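Local coordinates for hypothetical protein (Uncultured marine organism, PDB 2OD6), which is of unknown function but forms a dimer of ferredoxin-like subunits and carries an oxo fatty acid, 10-oxohexadecanoic acid, possibly acquired during production, in a pocket, at the interface of chains A and B. Coordinates in Å, arbitrary orientation; residue numbers count along the deposited sequence, not the author numbering. Chains: chain A/B, hypothetical protein.

Contact 1: the interface of chains A and B. Residues chain A 36, 40, 45-48; chain B 108-110.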
loop_
_atom_site.group_PDB
_atom_site.type_symbol
_atom_site.label_atom_id
_atom_site.label_comp_id
_atom_site.label_asym_id
_atom_site.label_seq_id
_atom_site.Cartn_x
_atom_site.Cartn_y
_atom_site.Cartn_z
ATOM N N VAL A 36 -18.788 1.181 2.039
ATOM C CA VAL A 36 -18.147 1.454 0.743
ATOM C C VAL A 36 -18.898 2.568 0.035
ATOM O O VAL A 36 -18.292 3.543 -0.436
ATOM C CB VAL A 36 -18.026 0.195 -0.195
ATOM C CG1 VAL A 36 -17.335 0.580 -1.485
ATOM C CG2 VAL A 36 -17.250 -0.928 0.454
ATOM N N LYS A 40 -17.144 6.190 -0.909
ATOM C CA LYS A 40 -17.038 6.571 -2.288
ATOM C C LYS A 40 -17.803 7.832 -2.554
ATOM O O LYS A 40 -17.354 8.656 -3.354
ATOM C CB LYS A 40 -17.491 5.458 -3.223
ATOM C CG LYS A 40 -16.543 4.276 -3.235
ATOM C CD LYS A 40 -16.755 3.452 -4.477
ATOM C CE LYS A 40 -15.671 2.388 -4.606
ATOM N NZ LYS A 40 -16.090 1.428 -5.670
ATOM N N LEU A 45 -11.706 6.411 -3.982
ATOM C CA LEU A 45 -11.661 5.868 -5.347
ATOM C C LEU A 45 -11.653 4.323 -5.331
ATOM O O LEU A 45 -12.325 3.688 -6.152
ATOM C CB LEU A 45 -10.456 6.426 -6.125
ATOM C CG LEU A 45 -10.388 7.891 -6.583
ATOM C CD1 LEU A 45 -8.961 8.142 -7.155
ATOM C CD2 LEU A 45 -11.485 8.302 -7.587
ATOM N N LYS A 46 -10.944 3.735 -4.368
ATOM C CA LYS A 46 -10.749 2.304 -4.314
ATOM C C LYS A 46 -10.357 1.901 -2.915
ATOM O O LYS A 46 -9.651 2.657 -2.194
ATOM C CB LYS A 46 -9.667 1.856 -5.317
ATOM C CG LYS A 46 -9.488 0.356 -5.447
ATOM C CD LYS A 46 -8.349 -0.009 -6.417
ATOM C CE LYS A 46 -7.700 -1.367 -6.053
ATOM N NZ LYS A 46 -6.716 -1.735 -7.084
ATOM N N PHE A 47 -10.832 0.710 -2.522
ATOM C CA PHE A 47 -10.373 0.037 -1.299
ATOM C C PHE A 47 -9.821 -1.371 -1.636
ATOM O O PHE A 47 -10.312 -2.016 -2.555
ATOM C CB PHE A 47 -11.524 -0.112 -0.325
ATOM C CG PHE A 47 -11.220 -1.004 0.842
ATOM C CD1 PHE A 47 -10.659 -0.483 1.976
ATOM C CD2 PHE A 47 -11.536 -2.377 0.812
ATOM C CE1 PHE A 47 -10.378 -1.294 3.062
ATOM C CE2 PHE A 47 -11.261 -3.201 1.899
ATOM C CZ PHE A 47 -10.700 -2.650 3.031
ATOM N N SER A 48 -8.820 -1.850 -0.875
ATOM C CA SER A 48 -8.344 -3.256 -1.018
ATOM C C SER A 48 -7.889 -3.758 0.285
ATOM O O SER A 48 -7.479 -2.953 1.092
ATOM C CB SER A 48 -7.276 -3.428 -2.118
ATOM O OG SER A 48 -6.006 -2.911 -1.762
HETATM N N MSE B 108 -9.802 -8.709 -0.990
HETATM C CA MSE B 108 -10.947 -7.961 -1.463
HETATM C C MSE B 108 -10.464 -6.716 -2.182
HETATM O O MSE B 108 -9.435 -6.153 -1.847
HETATM C CB MSE B 108 -11.873 -7.559 -0.301
HETATM C CG MSE B 108 -12.691 -6.291 -0.582
HETATM SE SE MSE B 108 -14.087 -5.930 0.659
HETATM C CE MSE B 108 -13.303 -6.733 2.246
ATOM N N GLU B 109 -11.218 -6.299 -3.187
ATOM C CA GLU B 109 -11.052 -4.979 -3.763
ATOM C C GLU B 109 -12.417 -4.437 -4.201
ATOM O O GLU B 109 -13.246 -5.173 -4.791
ATOM C CB GLU B 109 -10.046 -4.945 -4.930
ATOM C CG GLU B 109 -10.350 -5.873 -6.057
ATOM C CD GLU B 109 -9.198 -6.061 -7.027
ATOM O OE1 GLU B 109 -8.349 -5.177 -7.163
ATOM O OE2 GLU B 109 -9.195 -7.114 -7.679
ATOM N N VAL B 110 -12.670 -3.173 -3.870
ATOM C CA VAL B 110 -13.884 -2.456 -4.374
ATOM C C VAL B 110 -13.550 -1.109 -4.961
ATOM O O VAL B 110 -12.579 -0.455 -4.579
ATOM C CB VAL B 110 -14.905 -2.172 -3.282
ATOM C CG1 VAL B 110 -16.329 -2.315 -3.843
ATOM C CG2 VAL B 110 -14.737 -3.106 -2.135
ATOM O OXT VAL B 110 -14.279 -0.641 -5.841
HETATM O O HOH W 1 -6.088 -4.430 -5.941
HETATM O O HOH W 2 -12.918 1.231 -7.109
HETATM O O HOH W 3 -7.952 -3.089 -8.985
#
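The C-terminal residue of chain B, B:Val110, lies between helix 18-40 and strand 44-52 of chain A, and its side chain and carboxylate are held separately. Its isopropyl group meets A:Val36 tip to tip: the A:Val36 methyl CG1, anti to the backbone N (chi1 -179°), stands 3.9 Å from CG1 of B:Val110. One turn further along the helix, A:Lys40 extends its chain beyond CG so that NZ hydrogen-bonds the terminal carboxylate oxygen OXT of B:Val110 at 2.8 Å. The lysine charge and the C-terminal carboxylate probably stabilise each other. Water 2 joins OXT to the carbonyl oxygen of A:Leu45 as well. The other carboxylate oxygen, O, accepts the backbone N-H of A:Phe47 at 2.9 Å, in the carboxylate plane and nearly straight (165° at H), while the B:Val110 N-H returns a bond to the A:Phe47 carbonyl. This reciprocal pair continues the antiparallel pairing of strands 44-52 and 98-109 to the last residue of the chain.

On one side of the paired strands, A:Lys46 and B:Glu109 lie alongside each other and point the same way. B:Glu109 reaches this position with CG in the crowded place between backbone N and carbonyl carbon (chi1 57°). The salt bridge is long, 3.8 Å from A:Lys46 NZ to the carboxylate oxygen OE1 of B:Glu109, and waters 1 and 3 each bridge the same two atoms. On the opposite side, A:Phe47 crosses selenomethionine B:Met108 obliquely, its ring carbon CE2 4.1 Å from the terminal methyl CE of B:Met108.

Contact 2: the interface of chains A and B. Residues chain A 49-53, 62, 64; chain B 8, 10, 103-107.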
loop_
_atom_site.group_PDB
_atom_site.type_symbol
_atom_site.label_atom_id
_atom_site.label_comp_id
_atom_site.label_asym_id
_atom_site.label_seq_id
_atom_site.Cartn_x
_atom_site.Cartn_y
_atom_site.Cartn_z
HETATM N N MSE A 49 -8.053 -5.068 0.507
HETATM C CA MSE A 49 -7.510 -5.758 1.689
HETATM C C MSE A 49 -6.571 -6.836 1.153
HETATM O O MSE A 49 -6.910 -7.544 0.224
HETATM C CB MSE A 49 -8.632 -6.306 2.602
HETATM C CG MSE A 49 -8.211 -7.090 3.783
HETATM SE SE MSE A 49 -9.730 -6.905 5.016
HETATM C CE MSE A 49 -11.117 -7.527 3.675
ATOM N N ASN A 50 -5.405 -7.011 1.802
ATOM C CA ASN A 50 -4.309 -7.813 1.200
ATOM C C ASN A 50 -3.710 -8.615 2.257
ATOM O O ASN A 50 -3.395 -8.018 3.253
ATOM C CB ASN A 50 -3.257 -6.861 0.598
ATOM C CG ASN A 50 -3.844 -5.894 -0.411
ATOM O OD1 ASN A 50 -3.935 -6.222 -1.592
ATOM N ND2 ASN A 50 -4.233 -4.646 0.051
ATOM N N ARG A 51 -3.593 -9.936 2.084
ATOM C CA ARG A 51 -3.071 -10.805 3.149
ATOM C C ARG A 51 -1.567 -10.854 2.936
ATOM O O ARG A 51 -1.130 -11.201 1.834
ATOM C CB ARG A 51 -3.625 -12.222 2.931
ATOM C CG ARG A 51 -2.938 -13.323 3.693
ATOM C CD ARG A 51 -3.257 -13.133 5.010
ATOM N NE ARG A 51 -2.633 -14.160 5.844
ATOM C CZ ARG A 51 -2.879 -15.465 5.788
ATOM N NH1 ARG A 51 -3.830 -15.980 5.042
ATOM N NH2 ARG A 51 -2.224 -16.233 6.633
ATOM N N VAL A 52 -0.791 -10.600 3.991
ATOM C CA VAL A 52 0.670 -10.558 3.873
ATOM C C VAL A 52 1.169 -11.990 4.114
ATOM O O VAL A 52 0.906 -12.567 5.179
ATOM C CB VAL A 52 1.329 -9.569 4.861
ATOM C CG1 VAL A 52 2.932 -9.692 4.770
ATOM C CG2 VAL A 52 0.850 -8.062 4.604
ATOM N N TRP A 53 1.858 -12.563 3.126
ATOM C CA TRP A 53 2.310 -13.966 3.246
ATOM C C TRP A 53 3.834 -14.188 3.452
ATOM O O TRP A 53 4.249 -15.313 3.783
ATOM C CB TRP A 53 1.770 -14.817 2.108
ATOM C CG TRP A 53 2.041 -14.273 0.671
ATOM C CD1 TRP A 53 1.216 -13.593 -0.088
ATOM C CD2 TRP A 53 3.297 -14.364 -0.062
ATOM N NE1 TRP A 53 1.817 -13.272 -1.279
ATOM C CE2 TRP A 53 3.092 -13.749 -1.294
ATOM C CE3 TRP A 53 4.541 -14.968 0.195
ATOM C CZ2 TRP A 53 4.091 -13.678 -2.275
ATOM C CZ3 TRP A 53 5.528 -14.878 -0.762
ATOM C CH2 TRP A 53 5.292 -14.254 -1.990
ATOM N N VAL A 62 -2.970 -5.782 4.854
ATOM C CA VAL A 62 -2.827 -4.379 4.591
ATOM C C VAL A 62 -4.066 -3.921 3.823
ATOM O O VAL A 62 -4.422 -4.481 2.794
ATOM C CB VAL A 62 -1.528 -4.047 3.760
ATOM C CG1 VAL A 62 -1.467 -2.540 3.356
ATOM C CG2 VAL A 62 -0.296 -4.428 4.577
ATOM N N THR A 64 -5.803 -0.723 1.796
ATOM C CA THR A 64 -5.419 0.457 1.135
ATOM C C THR A 64 -6.694 1.262 0.862
ATOM O O THR A 64 -7.691 0.703 0.442
ATOM C CB THR A 64 -4.661 0.174 -0.192
ATOM O OG1 THR A 64 -5.600 -0.331 -1.132
ATOM C CG2 THR A 64 -3.528 -0.840 0.012
ATOM N N THR B 8 -0.117 -8.307 -4.769
ATOM C CA THR B 8 0.324 -6.940 -4.613
ATOM C C THR B 8 1.459 -6.911 -3.585
ATOM O O THR B 8 1.413 -7.634 -2.611
ATOM C CB THR B 8 -0.843 -5.994 -4.194
ATOM O OG1 THR B 8 -1.911 -6.045 -5.166
ATOM C CG2 THR B 8 -0.333 -4.537 -3.995
ATOM N N PHE B 10 4.065 -4.232 -1.324
ATOM C CA PHE B 10 4.234 -2.923 -0.716
ATOM C C PHE B 10 5.674 -2.870 -0.228
ATOM O O PHE B 10 6.055 -3.642 0.617
ATOM C CB PHE B 10 3.257 -2.716 0.471
ATOM C CG PHE B 10 1.805 -2.867 0.090
ATOM C CD1 PHE B 10 1.134 -1.842 -0.531
ATOM C CD2 PHE B 10 1.115 -4.049 0.360
ATOM C CE1 PHE B 10 -0.203 -1.990 -0.895
ATOM C CE2 PHE B 10 -0.227 -4.189 0.007
ATOM C CZ PHE B 10 -0.867 -3.162 -0.632
ATOM N N ARG B 103 4.678 -8.791 0.687
ATOM C CA ARG B 103 4.086 -9.467 -0.466
ATOM C C ARG B 103 2.763 -10.078 -0.063
ATOM O O ARG B 103 2.681 -10.756 0.949
ATOM C CB ARG B 103 5.063 -10.530 -0.986
ATOM C CG ARG B 103 6.327 -9.883 -1.402
ATOM C CD ARG B 103 7.331 -10.749 -2.067
ATOM N NE ARG B 103 8.404 -9.853 -2.501
ATOM C CZ ARG B 103 9.588 -10.215 -2.974
ATOM N NH1 ARG B 103 9.915 -11.497 -3.123
ATOM N NH2 ARG B 103 10.455 -9.266 -3.309
ATOM N N CYS B 104 1.737 -9.835 -0.877
ATOM C CA CYS B 104 0.374 -10.032 -0.499
ATOM C C CYS B 104 -0.452 -10.736 -1.553
ATOM O O CYS B 104 -0.188 -10.646 -2.749
ATOM C CB CYS B 104 -0.296 -8.687 -0.153
ATOM S SG CYS B 104 0.543 -7.773 1.125
ATOM N N LEU B 105 -1.459 -11.451 -1.079
ATOM C CA LEU B 105 -2.564 -11.869 -1.947
ATOM C C LEU B 105 -3.713 -10.886 -1.805
ATOM O O LEU B 105 -4.106 -10.505 -0.708
ATOM C CB LEU B 105 -3.036 -13.275 -1.521
ATOM C CG LEU B 105 -2.043 -14.422 -1.715
ATOM C CD1 LEU B 105 -2.380 -15.568 -0.774
ATOM C CD2 LEU B 105 -2.043 -14.865 -3.182
ATOM N N VAL B 106 -4.309 -10.473 -2.909
ATOM C CA VAL B 106 -5.460 -9.615 -2.803
ATOM C C VAL B 106 -6.718 -10.407 -2.335
ATOM O O VAL B 106 -7.102 -11.390 -2.997
ATOM C CB VAL B 106 -5.748 -8.922 -4.128
ATOM C CG1 VAL B 106 -6.936 -8.042 -3.952
ATOM C CG2 VAL B 106 -4.456 -8.145 -4.570
ATOM N N VAL B 107 -7.273 -10.005 -1.181
ATOM C CA VAL B 107 -8.437 -10.656 -0.500
ATOM C C VAL B 107 -9.755 -10.034 -0.981
ATOM O O VAL B 107 -10.713 -10.730 -1.286
ATOM C CB VAL B 107 -8.260 -10.600 1.046
ATOM C CG1 VAL B 107 -9.497 -11.091 1.825
ATOM C CG2 VAL B 107 -7.085 -11.435 1.436
HETATM O O HOH W 4 -4.027 -4.626 -3.928
#
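Strand 44-52 of chain A and the loop residue A:Trp53 that follows it run antiparallel to strand 98-109 of chain B, while strand 59-67 of chain A faces strand 7-15 of chain B. Backbone hydrogen bonds join A:Met49, A:Arg51 and A:Trp53 to B:Val107, B:Leu105 and B:Arg103; that from A:Trp53 N to the B:Arg103 carbonyl O, 2.9 Å, lies nearly along the C=O axis.

A:Asn50 points to the side where B:Phe10 lies, CG anti to its carbonyl carbon (chi1 -56°). Its amide crosses the phenyl ring at about a right angle, the planes 74° apart, with ND2 3.7 Å from CZ of B:Phe10. Both ends of the amide are engaged: ND2 donates to the A:Val62 carbonyl O at 2.8 Å from above that carbonyl's plane, while OD1 shares water 4 with the B:Thr8 hydroxyl OG1. These partners should fix which way the amide is flipped. The phenyl ring of B:Phe10 points its tip at A:Val62, whose CG1 sits over the rim of one face, and CZ also meets the A:Thr64 methyl CG2 at 3.6 Å. Within chain B, the thiol sulfur of B:Cys104 lies at the ring's edge, in its plane; across the interface the same SG touches A:Val52 CG2 at 3.5 Å.

At the far end, A:Trp53 takes the crowded chi1 position (53°), folding its indole against the partner strand. The B:Arg103 carbonyl O lies above one face near the rim, and B:Leu105 N sits at the edge. The extended B:Arg103 chain crosses the indole obliquely, with its guanidinium turned well out of parallel; the contact with the ring is a CH-pi one, B:Arg103 CB lying 3.9 Å from the centroid of the A:Trp53 six-membered ring.

Contact 1 and contact 2 are successive stretches of one antiparallel pairing between strand 44-52 of chain A and strand 98-109 of chain B, their C-alpha centres about 13 Å apart. Contact 1 adds the end of helix 18-40 and the C-terminus of chain B; contact 2 brings in strand 59-67 of chain A and strand 7-15 of chain B. Two-fold symmetry repeats both with the chains exchanged, so each protomer contributes each strand once. The sheets of the two ferredoxin-like folds are thereby stitched together at two places, in keeping with the dimer described for this protein.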